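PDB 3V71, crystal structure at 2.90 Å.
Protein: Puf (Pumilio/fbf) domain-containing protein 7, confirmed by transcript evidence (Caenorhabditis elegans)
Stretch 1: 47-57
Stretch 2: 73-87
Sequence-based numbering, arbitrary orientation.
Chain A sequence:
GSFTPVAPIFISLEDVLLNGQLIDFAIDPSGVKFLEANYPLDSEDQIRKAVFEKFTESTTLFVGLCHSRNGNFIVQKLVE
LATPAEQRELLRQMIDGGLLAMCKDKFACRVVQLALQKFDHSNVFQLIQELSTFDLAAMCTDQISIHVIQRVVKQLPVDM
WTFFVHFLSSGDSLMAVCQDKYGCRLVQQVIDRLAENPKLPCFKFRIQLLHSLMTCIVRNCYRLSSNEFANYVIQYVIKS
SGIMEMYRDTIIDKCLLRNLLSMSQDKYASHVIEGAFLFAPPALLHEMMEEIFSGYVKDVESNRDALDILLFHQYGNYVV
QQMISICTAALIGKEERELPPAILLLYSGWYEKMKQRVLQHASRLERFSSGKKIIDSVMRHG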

# COMPACT_ATOMS: atom_id res chain seq x y z
N ILE A 47 -41.15 -8.94 13.13
CA ILE A 47 -40.10 -9.64 13.86
C ILE A 47 -38.76 -8.92 13.70
O ILE A 47 -38.02 -8.73 14.67
N ARG A 48 -38.45 -8.50 12.48
CA ARG A 48 -37.20 -7.80 12.20
C ARG A 48 -37.07 -6.49 12.96
O ARG A 48 -35.98 -6.12 13.40
N LYS A 49 -38.18 -5.76 13.11
CA LYS A 49 -38.16 -4.52 13.86
C LYS A 49 -37.82 -4.83 15.31
O LYS A 49 -37.11 -4.08 15.98
N ALA A 50 -38.32 -5.96 15.79
CA ALA A 50 -38.16 -6.35 17.19
C ALA A 50 -36.72 -6.76 17.47
O ALA A 50 -36.16 -6.39 18.50
N VAL A 51 -36.15 -7.54 16.56
CA VAL A 51 -34.78 -8.02 16.68
C VAL A 51 -33.77 -6.89 16.56
O VAL A 51 -32.83 -6.80 17.34
N PHE A 52 -33.98 -6.04 15.57
CA PHE A 52 -33.13 -4.88 15.37
C PHE A 52 -33.09 -4.00 16.61
O PHE A 52 -32.03 -3.53 17.03
N GLU A 53 -34.25 -3.78 17.20
CA GLU A 53 -34.34 -2.92 18.37
C GLU A 53 -33.74 -3.57 19.60
O GLU A 53 -33.13 -2.90 20.44
N LYS A 54 -33.89 -4.89 19.70
CA LYS A 54 -33.33 -5.64 20.82
C LYS A 54 -31.81 -5.60 20.81
O LYS A 54 -31.17 -5.60 21.87
N PHE A 55 -31.24 -5.58 19.61
CA PHE A 55 -29.78 -5.55 19.45
C PHE A 55 -29.23 -4.15 19.68
O PHE A 55 -28.18 -3.98 20.29
N THR A 56 -29.97 -3.15 19.20
CA THR A 56 -29.48 -1.79 19.15
C THR A 56 -29.96 -0.91 20.31
O THR A 56 -29.57 0.26 20.41
N GLU A 57 -30.81 -1.45 21.17
CA GLU A 57 -31.36 -0.67 22.27
C GLU A 57 -30.27 -0.27 23.28
O GLU A 57 -30.31 0.83 23.83
N PHE A 73 -20.86 -10.97 13.10
CA PHE A 73 -21.48 -11.42 11.86
C PHE A 73 -22.95 -11.02 11.75
O PHE A 73 -23.43 -10.69 10.67
N ILE A 74 -23.66 -11.03 12.88
CA ILE A 74 -25.06 -10.65 12.87
C ILE A 74 -25.19 -9.13 12.80
O ILE A 74 -26.12 -8.62 12.17
N VAL A 75 -24.27 -8.42 13.43
CA VAL A 75 -24.29 -6.97 13.33
C VAL A 75 -24.05 -6.57 11.87
O VAL A 75 -24.53 -5.54 11.40
N GLN A 76 -23.30 -7.41 11.17
CA GLN A 76 -23.02 -7.19 9.76
C GLN A 76 -24.26 -7.41 8.94
O GLN A 76 -24.60 -6.60 8.08
N LYS A 77 -24.95 -8.52 9.20
CA LYS A 77 -26.21 -8.80 8.55
C LYS A 77 -27.14 -7.62 8.74
O LYS A 77 -27.82 -7.21 7.81
N LEU A 78 -27.16 -7.07 9.95
CA LEU A 78 -28.02 -5.93 10.25
C LEU A 78 -27.68 -4.73 9.37
O LEU A 78 -28.54 -3.91 9.07
N VAL A 79 -26.41 -4.65 8.99
CA VAL A 79 -25.88 -3.49 8.29
C VAL A 79 -26.16 -3.51 6.79
O VAL A 79 -26.65 -2.52 6.23
N GLU A 80 -25.87 -4.63 6.14
CA GLU A 80 -26.08 -4.73 4.71
C GLU A 80 -27.55 -4.54 4.33
O GLU A 80 -27.86 -4.02 3.26
N LEU A 81 -28.45 -4.94 5.23
CA LEU A 81 -29.89 -4.84 4.98
C LEU A 81 -30.52 -3.57 5.57
O LEU A 81 -31.71 -3.34 5.43
N ALA A 82 -29.70 -2.75 6.23
CA ALA A 82 -30.22 -1.60 6.96
C ALA A 82 -30.90 -0.55 6.08
O ALA A 82 -30.32 -0.06 5.11
N THR A 83 -32.14 -0.22 6.42
CA THR A 83 -32.83 0.88 5.78
C THR A 83 -32.18 2.16 6.26
O THR A 83 -31.42 2.14 7.23
N PRO A 84 -32.46 3.29 5.59
CA PRO A 84 -31.97 4.58 6.08
C PRO A 84 -32.22 4.75 7.58
O PRO A 84 -31.30 5.07 8.33
N ALA A 85 -33.45 4.53 8.01
CA ALA A 85 -33.81 4.66 9.41
C ALA A 85 -32.96 3.74 10.29
O ALA A 85 -32.51 4.14 11.37
N GLU A 86 -32.76 2.51 9.84
CA GLU A 86 -31.93 1.56 10.57
C GLU A 86 -30.48 2.06 10.66
O GLU A 86 -29.85 2.00 11.71
N GLN A 87 -29.96 2.57 9.54
CA GLN A 87 -28.59 3.04 9.50
C GLN A 87 -28.33 4.14 10.51
O GLN A 87 -27.21 4.27 11.01

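The two stretches bury 476 Å² between them, both sides summed, with a buried arginine and a short apolar seam as main features.

Arg 48 points toward the second stretch with an extended side chain, chi1 to chi3 all t, and this reach brings its guanidinium to the turn after helix 73-80. Arg 48 NE and NH2 both donate to Glu 86 OE2, at 3.0 and 2.8 Å, forming a salt bridge. Arg 48 NH2 also donates to Leu 81 O at 2.9 Å. Both acceptors lie near the guanidinium plane, where its N-H bonds point. NH1 is satisfied elsewhere in the structure, so every nitrogen of this buried group has a partner.

The CA-to-CB bond of Glu 86 points sideways, but its m, t conformation carries the carboxylate inward. Glu 86 CG lies over the face of the Phe 52 ring, 4.1 Å from the centroid, in a CH-pi contact. Glu 86 OE1, which takes no hydrogen bond from Arg 48, lies 3.5 Å from Phe 52 CE1. The helix bearing Glu 86 is capped by Thr 83 (chi1 p), whose OG1 accepts from Glu 86 N at 3.2 Å. Gln 87 points away and returns its NE2 to Ala 82 O at 3.2 Å.

Phe 52 (t) and Phe 55 (m) point toward the second stretch and share Leu 78: its CD1 is 4.2 Å from Phe 52 CD1 and 3.9 Å from Phe 55 CD2. The CA-to-CB bond of Leu 78 points sideways to the first stretch, and its m, t rotamer brings the end nearer. Ile 74 (t, p) extends the seam, its CG1 3.8 Å from Phe 55 CE2. At its margin, Thr 56 (p) turns OG1 back to donate to Phe 52 O at 2.8 Å, satisfying the hydroxyl within its own stretch.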

# COMPACT_ATOMS: atom_id res chain seq x y z
CB ILE A 47 -39.96 -11.10 13.40
CG1 ILE A 47 -41.31 -11.81 13.47
CG2 ILE A 47 -38.94 -11.85 14.25
CD1 ILE A 47 -41.86 -11.90 14.87
CB ARG A 48 -37.06 -7.53 10.71
CG ARG A 48 -36.00 -6.52 10.39
CD ARG A 48 -35.61 -6.57 8.94
NE ARG A 48 -35.10 -5.29 8.49
CZ ARG A 48 -34.48 -5.11 7.33
NH1 ARG A 48 -34.29 -6.15 6.52
NH2 ARG A 48 -34.05 -3.90 6.98
CB LYS A 49 -39.51 -3.82 13.79
CG LYS A 49 -39.94 -3.43 12.38
CD LYS A 49 -40.88 -2.23 12.42
CE LYS A 49 -40.85 -1.43 11.12
NZ LYS A 49 -41.26 -2.25 9.95
CB ALA A 50 -39.11 -7.49 17.54
CB VAL A 51 -34.47 -9.06 15.60
CG1 VAL A 51 -33.03 -9.46 15.68
CG2 VAL A 51 -35.37 -10.26 15.76
CB PHE A 52 -33.63 -4.06 14.17
CG PHE A 52 -32.73 -2.91 13.82
CD1 PHE A 52 -31.69 -3.08 12.91
CD2 PHE A 52 -32.92 -1.67 14.40
CE1 PHE A 52 -30.86 -2.02 12.59
CE2 PHE A 52 -32.09 -0.61 14.09
CZ PHE A 52 -31.06 -0.79 13.18
CB GLU A 53 -35.78 -2.49 18.59
CG GLU A 53 -36.31 -1.66 17.43
CD GLU A 53 -37.59 -0.92 17.74
OE1 GLU A 53 -38.35 -1.38 18.62
OE2 GLU A 53 -37.83 0.13 17.10
CB LYS A 54 -33.82 -7.08 20.79
CG LYS A 54 -33.46 -7.87 22.04
CD LYS A 54 -34.11 -7.27 23.29
CE LYS A 54 -33.64 -7.98 24.57
NZ LYS A 54 -32.16 -7.85 24.81
CB PHE A 55 -29.38 -6.03 18.06
CG PHE A 55 -29.35 -7.52 17.91
CD1 PHE A 55 -28.98 -8.33 18.98
CD2 PHE A 55 -29.69 -8.12 16.71
CE1 PHE A 55 -28.95 -9.72 18.86
CE2 PHE A 55 -29.66 -9.50 16.58
CZ PHE A 55 -29.30 -10.30 17.65
CB THR A 56 -29.89 -1.13 17.84
OG1 THR A 56 -31.31 -0.96 17.82
CG2 THR A 56 -29.48 -2.02 16.67
CB GLU A 57 -32.49 -1.42 22.98
CG GLU A 57 -32.04 -2.63 23.78
CD GLU A 57 -33.21 -3.43 24.37
OE1 GLU A 57 -34.35 -3.27 23.88
OE2 GLU A 57 -32.97 -4.21 25.32
CB PHE A 73 -21.32 -12.93 11.68
CG PHE A 73 -19.90 -13.36 11.41
CD1 PHE A 73 -19.32 -13.12 10.17
CD2 PHE A 73 -19.15 -14.01 12.38
CE1 PHE A 73 -18.02 -13.51 9.91
CE2 PHE A 73 -17.85 -14.40 12.13
CZ PHE A 73 -17.28 -14.15 10.90
CB ILE A 74 -25.84 -11.22 14.09
CG1 ILE A 74 -27.34 -10.97 13.93
CG2 ILE A 74 -25.35 -10.61 15.38
CD1 ILE A 74 -27.94 -11.58 12.68
CB VAL A 75 -23.22 -6.32 14.21
CG1 VAL A 75 -23.30 -4.80 14.11
CG2 VAL A 75 -23.38 -6.77 15.64
CB GLN A 76 -21.91 -8.10 9.28
CG GLN A 76 -20.54 -7.69 9.79
CD GLN A 76 -19.43 -8.41 9.08
OE1 GLN A 76 -19.35 -8.37 7.85
NE2 GLN A 76 -18.58 -9.11 9.83
CB LYS A 77 -26.83 -10.07 9.11
CG LYS A 77 -28.04 -10.56 8.34
CD LYS A 77 -27.65 -11.05 6.96
CE LYS A 77 -28.83 -11.74 6.28
NZ LYS A 77 -28.45 -12.32 4.96
CB LEU A 78 -27.88 -5.49 11.71
CG LEU A 78 -28.36 -6.35 12.87
CD1 LEU A 78 -28.44 -5.46 14.10
CD2 LEU A 78 -29.70 -7.00 12.60
CB VAL A 79 -24.36 -3.35 8.57
CG1 VAL A 79 -23.72 -2.32 7.65
CG2 VAL A 79 -24.14 -2.98 10.02
CB GLU A 80 -25.56 -6.05 4.17
CG GLU A 80 -25.69 -7.21 5.12
CD GLU A 80 -25.47 -8.54 4.44
OE1 GLU A 80 -26.04 -8.73 3.34
OE2 GLU A 80 -24.73 -9.38 5.00
CB LEU A 81 -30.62 -6.08 5.52
CG LEU A 81 -30.42 -7.42 4.81
CD1 LEU A 81 -29.11 -8.09 5.19
CD2 LEU A 81 -31.57 -8.36 5.11
CB ALA A 82 -29.11 -0.95 7.78
CB THR A 83 -34.33 0.89 6.14
OG1 THR A 83 -34.52 1.45 7.44
CG2 THR A 83 -34.89 -0.52 6.12
CB PRO A 84 -32.81 5.58 5.29
CG PRO A 84 -33.05 4.89 3.98
CD PRO A 84 -33.19 3.42 4.31
CB ALA A 85 -35.28 4.35 9.60
CB GLU A 86 -31.97 0.17 9.92
CG GLU A 86 -33.34 -0.48 9.92
CD GLU A 86 -33.29 -1.97 9.59
OE1 GLU A 86 -32.18 -2.51 9.44
OE2 GLU A 86 -34.37 -2.61 9.50
CB GLN A 87 -28.24 3.56 8.11
CG GLN A 87 -28.30 2.54 7.01
CD GLN A 87 -28.22 3.21 5.66
OE1 GLN A 87 -28.08 4.42 5.58
NE2 GLN A 87 -28.32 2.42 4.59